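Local coordinates for protein xyloglucan-specific endo-beta-1,4-glucanase BoGH9A (Bacteroides ovatus, PDB 6DHT) that catalyses the endohydrolysis of 1,4-beta-D-glucosidic linkages in the backbone of xyloglucan, releasing xyloglucan oligosaccharides, at residues Leu269-Arg280 / Glu341-Ser352. Sequence-based numbering, arbitrary orientation.
With CA (calcium ion), chain C; EDO (1,2-ethanediol), chain I.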
loop_
_atom_site.group_PDB
_atom_site.type_symbol
_atom_site.label_atom_id
_atom_site.label_comp_id
_atom_site.label_asym_id
_atom_site.label_seq_id
_atom_site.Cartn_x
_atom_site.Cartn_y
_atom_site.Cartn_z
ATOM N N LEU A 269 19.713 -0.603 1.733
ATOM C CA LEU A 269 19.078 -0.880 3.021
ATOM C C LEU A 269 17.655 -1.448 2.891
ATOM O O LEU A 269 17.301 -2.373 3.612
ATOM C CB LEU A 269 19.084 0.358 3.899
ATOM C CG LEU A 269 20.488 0.738 4.377
ATOM C CD1 LEU A 269 20.465 2.093 4.988
ATOM C CD2 LEU A 269 21.003 -0.281 5.370
ATOM N N ASP A 270 16.847 -0.895 1.991
ATOM C CA ASP A 270 15.494 -1.442 1.808
ATOM C C ASP A 270 15.592 -2.867 1.244
ATOM O O ASP A 270 14.842 -3.762 1.633
ATOM C CB ASP A 270 14.688 -0.568 0.881
ATOM C CG ASP A 270 14.297 0.750 1.514
ATOM O OD1 ASP A 270 14.239 0.821 2.757
ATOM O OD2 ASP A 270 14.063 1.746 0.780
ATOM N N PHE A 271 16.571 -3.114 0.364
ATOM C CA PHE A 271 16.883 -4.462 -0.087
ATOM C C PHE A 271 17.281 -5.368 1.101
ATOM O O PHE A 271 16.788 -6.492 1.247
ATOM C CB PHE A 271 18.035 -4.388 -1.125
ATOM C CG PHE A 271 18.535 -5.713 -1.623
ATOM C CD1 PHE A 271 19.410 -6.433 -0.856
ATOM C CD2 PHE A 271 18.192 -6.205 -2.866
ATOM C CE1 PHE A 271 19.929 -7.638 -1.294
ATOM C CE2 PHE A 271 18.691 -7.413 -3.323
ATOM C CZ PHE A 271 19.578 -8.138 -2.537
ATOM N N ALA A 272 18.181 -4.878 1.951
ATOM C CA ALA A 272 18.653 -5.673 3.077
ATOM C C ALA A 272 17.506 -6.016 4.017
ATOM O O ALA A 272 17.362 -7.153 4.431
ATOM C CB ALA A 272 19.752 -4.940 3.809
ATOM N N ALA A 273 16.674 -5.026 4.316
ATOM C CA ALA A 273 15.572 -5.224 5.260
ATOM C C ALA A 273 14.592 -6.251 4.718
ATOM O O ALA A 273 14.207 -7.178 5.412
ATOM C CB ALA A 273 14.879 -3.919 5.524
ATOM N N VAL A 274 14.156 -6.067 3.474
ATOM C CA VAL A 274 13.148 -6.955 2.919
ATOM C C VAL A 274 13.696 -8.346 2.654
ATOM O O VAL A 274 12.990 -9.328 2.771
ATOM C CB VAL A 274 12.470 -6.320 1.687
ATOM C CG1 VAL A 274 13.291 -6.462 0.433
ATOM C CG2 VAL A 274 11.078 -6.902 1.473
ATOM N N MET A 275 14.983 -8.440 2.343
ATOM C CA MET A 275 15.568 -9.756 2.124
ATOM C C MET A 275 15.745 -10.517 3.454
ATOM O O MET A 275 15.441 -11.696 3.521
ATOM C CB MET A 275 16.883 -9.630 1.334
ATOM C CG MET A 275 16.650 -9.250 -0.119
ATOM S SD MET A 275 15.806 -10.554 -0.989
ATOM C CE MET A 275 15.445 -9.722 -2.530
ATOM N N ALA A 276 16.163 -9.806 4.488
ATOM C CA ALA A 276 16.243 -10.403 5.822
ATOM C C ALA A 276 14.843 -10.850 6.305
ATOM O O ALA A 276 14.674 -11.963 6.822
ATOM C CB ALA A 276 16.865 -9.423 6.781
ATOM N N GLN A 277 13.847 -9.972 6.145
ATOM C CA GLN A 277 12.464 -10.316 6.446
ATOM C C GLN A 277 12.034 -11.557 5.661
ATOM O O GLN A 277 11.505 -12.512 6.212
ATOM C CB GLN A 277 11.574 -9.128 6.061
ATOM C CG GLN A 277 10.102 -9.206 6.488
ATOM C CD GLN A 277 9.255 -8.148 5.814
ATOM O OE1 GLN A 277 9.308 -7.971 4.601
ATOM N NE2 GLN A 277 8.488 -7.434 6.602
ATOM N N SER A 278 12.219 -11.503 4.337
ATOM C CA SER A 278 11.798 -12.597 3.466
ATOM C C SER A 278 12.476 -13.932 3.805
ATOM O O SER A 278 11.876 -14.994 3.639
ATOM C CB SER A 278 12.039 -12.238 1.998
ATOM O OG SER A 278 11.308 -11.057 1.667
ATOM N N SER A 279 13.732 -13.867 4.238
ATOM C CA SER A 279 14.464 -15.071 4.608
ATOM C C SER A 279 13.666 -15.870 5.633
ATOM O O SER A 279 13.537 -17.088 5.514
ATOM C CB SER A 279 15.830 -14.703 5.171
ATOM O OG SER A 279 16.553 -15.893 5.422
ATOM N N ARG A 280 13.107 -15.187 6.631
ATOM C CA ARG A 280 12.324 -15.868 7.658
ATOM C C ARG A 280 11.022 -16.416 7.100
ATOM O O ARG A 280 10.608 -17.537 7.399
ATOM C CB ARG A 280 11.995 -14.920 8.818
ATOM C CG ARG A 280 13.183 -14.288 9.475
ATOM C CD ARG A 280 12.803 -13.570 10.779
ATOM N NE ARG A 280 11.736 -12.579 10.645
ATOM C CZ ARG A 280 11.922 -11.296 10.330
ATOM N NH1 ARG A 280 13.141 -10.840 10.104
ATOM N NH2 ARG A 280 10.879 -10.474 10.228
ATOM N N GLU A 341 15.912 3.710 7.364
ATOM C CA GLU A 341 16.224 2.517 6.597
ATOM C C GLU A 341 17.288 1.687 7.351
ATOM O O GLU A 341 17.231 0.464 7.367
ATOM C CB GLU A 341 16.685 2.883 5.172
ATOM C CG GLU A 341 15.567 3.413 4.237
ATOM C CD GLU A 341 15.235 4.882 4.425
ATOM O OE1 GLU A 341 15.899 5.571 5.233
ATOM O OE2 GLU A 341 14.286 5.372 3.764
ATOM N N PHE A 342 18.269 2.356 7.961
ATOM C CA PHE A 342 19.223 1.647 8.810
ATOM C C PHE A 342 18.480 0.957 9.968
ATOM O O PHE A 342 18.727 -0.210 10.268
ATOM C CB PHE A 342 20.304 2.607 9.346
ATOM C CG PHE A 342 21.510 2.752 8.438
ATOM C CD1 PHE A 342 22.373 1.694 8.257
ATOM C CD2 PHE A 342 21.756 3.936 7.787
ATOM C CE1 PHE A 342 23.480 1.811 7.443
ATOM C CE2 PHE A 342 22.877 4.066 6.966
ATOM C CZ PHE A 342 23.729 2.988 6.798
ATOM N N PHE A 343 17.515 1.660 10.563
ATOM C CA PHE A 343 16.763 1.080 11.683
ATOM C C PHE A 343 15.984 -0.145 11.256
ATOM O O PHE A 343 16.017 -1.192 11.908
ATOM C CB PHE A 343 15.814 2.100 12.289
ATOM C CG PHE A 343 14.932 1.539 13.358
ATOM C CD1 PHE A 343 15.471 1.214 14.582
ATOM C CD2 PHE A 343 13.569 1.352 13.159
ATOM C CE1 PHE A 343 14.688 0.709 15.585
ATOM C CE2 PHE A 343 12.783 0.845 14.162
ATOM C CZ PHE A 343 13.339 0.523 15.383
ATOM N N TRP A 344 15.267 -0.018 10.145
ATOM C CA TRP A 344 14.461 -1.137 9.659
ATOM C C TRP A 344 15.354 -2.327 9.271
ATOM O O TRP A 344 15.130 -3.463 9.716
ATOM C CB TRP A 344 13.526 -0.686 8.509
ATOM C CG TRP A 344 12.736 -1.809 7.932
ATOM C CD1 TRP A 344 12.228 -2.881 8.593
ATOM C CD2 TRP A 344 12.413 -2.005 6.546
ATOM N NE1 TRP A 344 11.606 -3.745 7.717
ATOM C CE2 TRP A 344 11.682 -3.214 6.456
ATOM C CE3 TRP A 344 12.637 -1.263 5.383
ATOM C CZ2 TRP A 344 11.218 -3.719 5.245
ATOM C CZ3 TRP A 344 12.160 -1.768 4.172
ATOM C CH2 TRP A 344 11.454 -2.983 4.123
ATOM N N ALA A 345 16.397 -2.069 8.487
ATOM C CA ALA A 345 17.306 -3.137 8.107
ATOM C C ALA A 345 18.011 -3.823 9.282
ATOM O O ALA A 345 18.069 -5.030 9.333
ATOM C CB ALA A 345 18.358 -2.624 7.114
ATOM N N ALA A 346 18.543 -3.028 10.205
ATOM C CA ALA A 346 19.250 -3.608 11.346
ATOM C C ALA A 346 18.267 -4.426 12.168
ATOM O O ALA A 346 18.616 -5.508 12.646
ATOM C CB ALA A 346 19.883 -2.518 12.168
ATOM N N SER A 347 17.039 -3.920 12.337
ATOM C CA SER A 347 16.014 -4.663 13.095
ATOM C C SER A 347 15.712 -6.014 12.446
ATOM O O SER A 347 15.740 -7.050 13.106
ATOM C CB SER A 347 14.736 -3.846 13.253
ATOM O OG SER A 347 14.959 -2.712 14.057
ATOM N N GLU A 348 15.474 -6.024 11.133
ATOM C CA GLU A 348 15.208 -7.269 10.453
ATOM C C GLU A 348 16.392 -8.221 10.558
ATOM O O GLU A 348 16.197 -9.403 10.711
ATOM C CB GLU A 348 14.844 -7.014 8.980
ATOM C CG GLU A 348 13.565 -6.228 8.749
ATOM C CD GLU A 348 12.284 -7.028 9.052
ATOM O OE1 GLU A 348 12.338 -8.212 9.495
ATOM O OE2 GLU A 348 11.190 -6.446 8.840
ATOM N N LEU A 349 17.604 -7.694 10.380
ATOM C CA LEU A 349 18.780 -8.550 10.461
ATOM C C LEU A 349 18.970 -9.115 11.864
ATOM O O LEU A 349 19.324 -10.269 12.015
ATOM C CB LEU A 349 20.027 -7.808 9.977
ATOM C CG LEU A 349 20.108 -7.813 8.438
ATOM C CD1 LEU A 349 21.005 -6.713 7.910
ATOM C CD2 LEU A 349 20.513 -9.183 7.887
ATOM N N TYR A 350 18.684 -8.311 12.877
ATOM C CA TYR A 350 18.697 -8.825 14.243
ATOM C C TYR A 350 17.703 -9.976 14.420
ATOM O O TYR A 350 18.030 -11.011 15.019
ATOM C CB TYR A 350 18.391 -7.723 15.241
ATOM C CG TYR A 350 18.347 -8.162 16.702
ATOM C CD1 TYR A 350 19.367 -8.936 17.253
ATOM C CD2 TYR A 350 17.307 -7.774 17.536
ATOM C CE1 TYR A 350 19.340 -9.322 18.591
ATOM C CE2 TYR A 350 17.286 -8.136 18.870
ATOM C CZ TYR A 350 18.301 -8.916 19.391
ATOM O OH TYR A 350 18.276 -9.284 20.722
ATOM N N PHE A 351 16.476 -9.818 13.933
ATOM C CA PHE A 351 15.486 -10.874 14.134
ATOM C C PHE A 351 15.757 -12.114 13.292
ATOM O O PHE A 351 15.456 -13.227 13.712
ATOM C CB PHE A 351 14.059 -10.337 13.936
ATOM C CG PHE A 351 13.659 -9.357 15.011
ATOM C CD1 PHE A 351 13.723 -9.726 16.357
ATOM C CD2 PHE A 351 13.265 -8.077 14.698
ATOM C CE1 PHE A 351 13.405 -8.832 17.344
ATOM C CE2 PHE A 351 12.937 -7.172 15.688
ATOM C CZ PHE A 351 12.998 -7.553 17.016
ATOM N N SER A 352 16.396 -11.947 12.142
ATOM C CA SER A 352 16.737 -13.103 11.322
ATOM C C SER A 352 18.027 -13.838 11.731
ATOM O O SER A 352 18.136 -15.026 11.474
ATOM C CB SER A 352 16.855 -12.707 9.863
ATOM O OG SER A 352 15.599 -12.196 9.407
HETATM CA CA CA C . 14.406 7.564 4.964
HETATM C C1 EDO I . 7.004 -16.753 9.153
HETATM O O1 EDO I . 8.331 -16.451 9.616
HETATM C C2 EDO I . 6.020 -16.198 10.173
HETATM O O2 EDO I . 6.494 -14.931 10.653
HETATM O O HOH W 1 13.366 4.069 1.734
HETATM O O HOH W 2 9.102 -7.627 9.576
HETATM O O HOH W 3 13.728 9.914 5.270
#
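Ala273 and Ala345 mark the tightest point of two helices that run the same way, their CA atoms 3.9 Å from each other. The axes approach to 7.8 Å and cross at 25°. CH-pi contacts spread from here: Ala273 CB, a methyl small enough for so close a spot, lies over the face of the six-membered ring of Trp344, 3.3 Å from its centroid, and the longer Leu269 reaches the Phe342 ring face with CD1.

At the C-terminal end the polar contacts centre on Glu348, a knob among Ala273, Ala276, Gln277 and Arg280. With CG beside the backbone N (chi1 -64°) and a bend at chi2, its carboxylate lies nearly coplanar with the Arg280 guanidinium in an end-on salt bridge. Arg280 NH2 meets the syn lone pair of Glu348 OE1, and NH1 comes nearly along its C-O bond, each at 2.8 Å. Trp344 NE1 holds Glu348 OE2, fixing the carboxylate's rotation. Arg280 NH1 also donates to Ser352 OG. Replacing Arg280 by an alanine is likely to leave the buried Glu348 carboxylate without its charged mate and Ser352 OG without this donor.

At the other end, Glu341 chelates calcium through OE1 and OE2, alongside Asp335, His337, Asp340 and Gly376; a water within 2.6 Å of Glu341 OE2 and Asp270 OD2 may bridge them. Both helices belong to the (alpha/alpha)6 barrel of family 9 glycoside hydrolases.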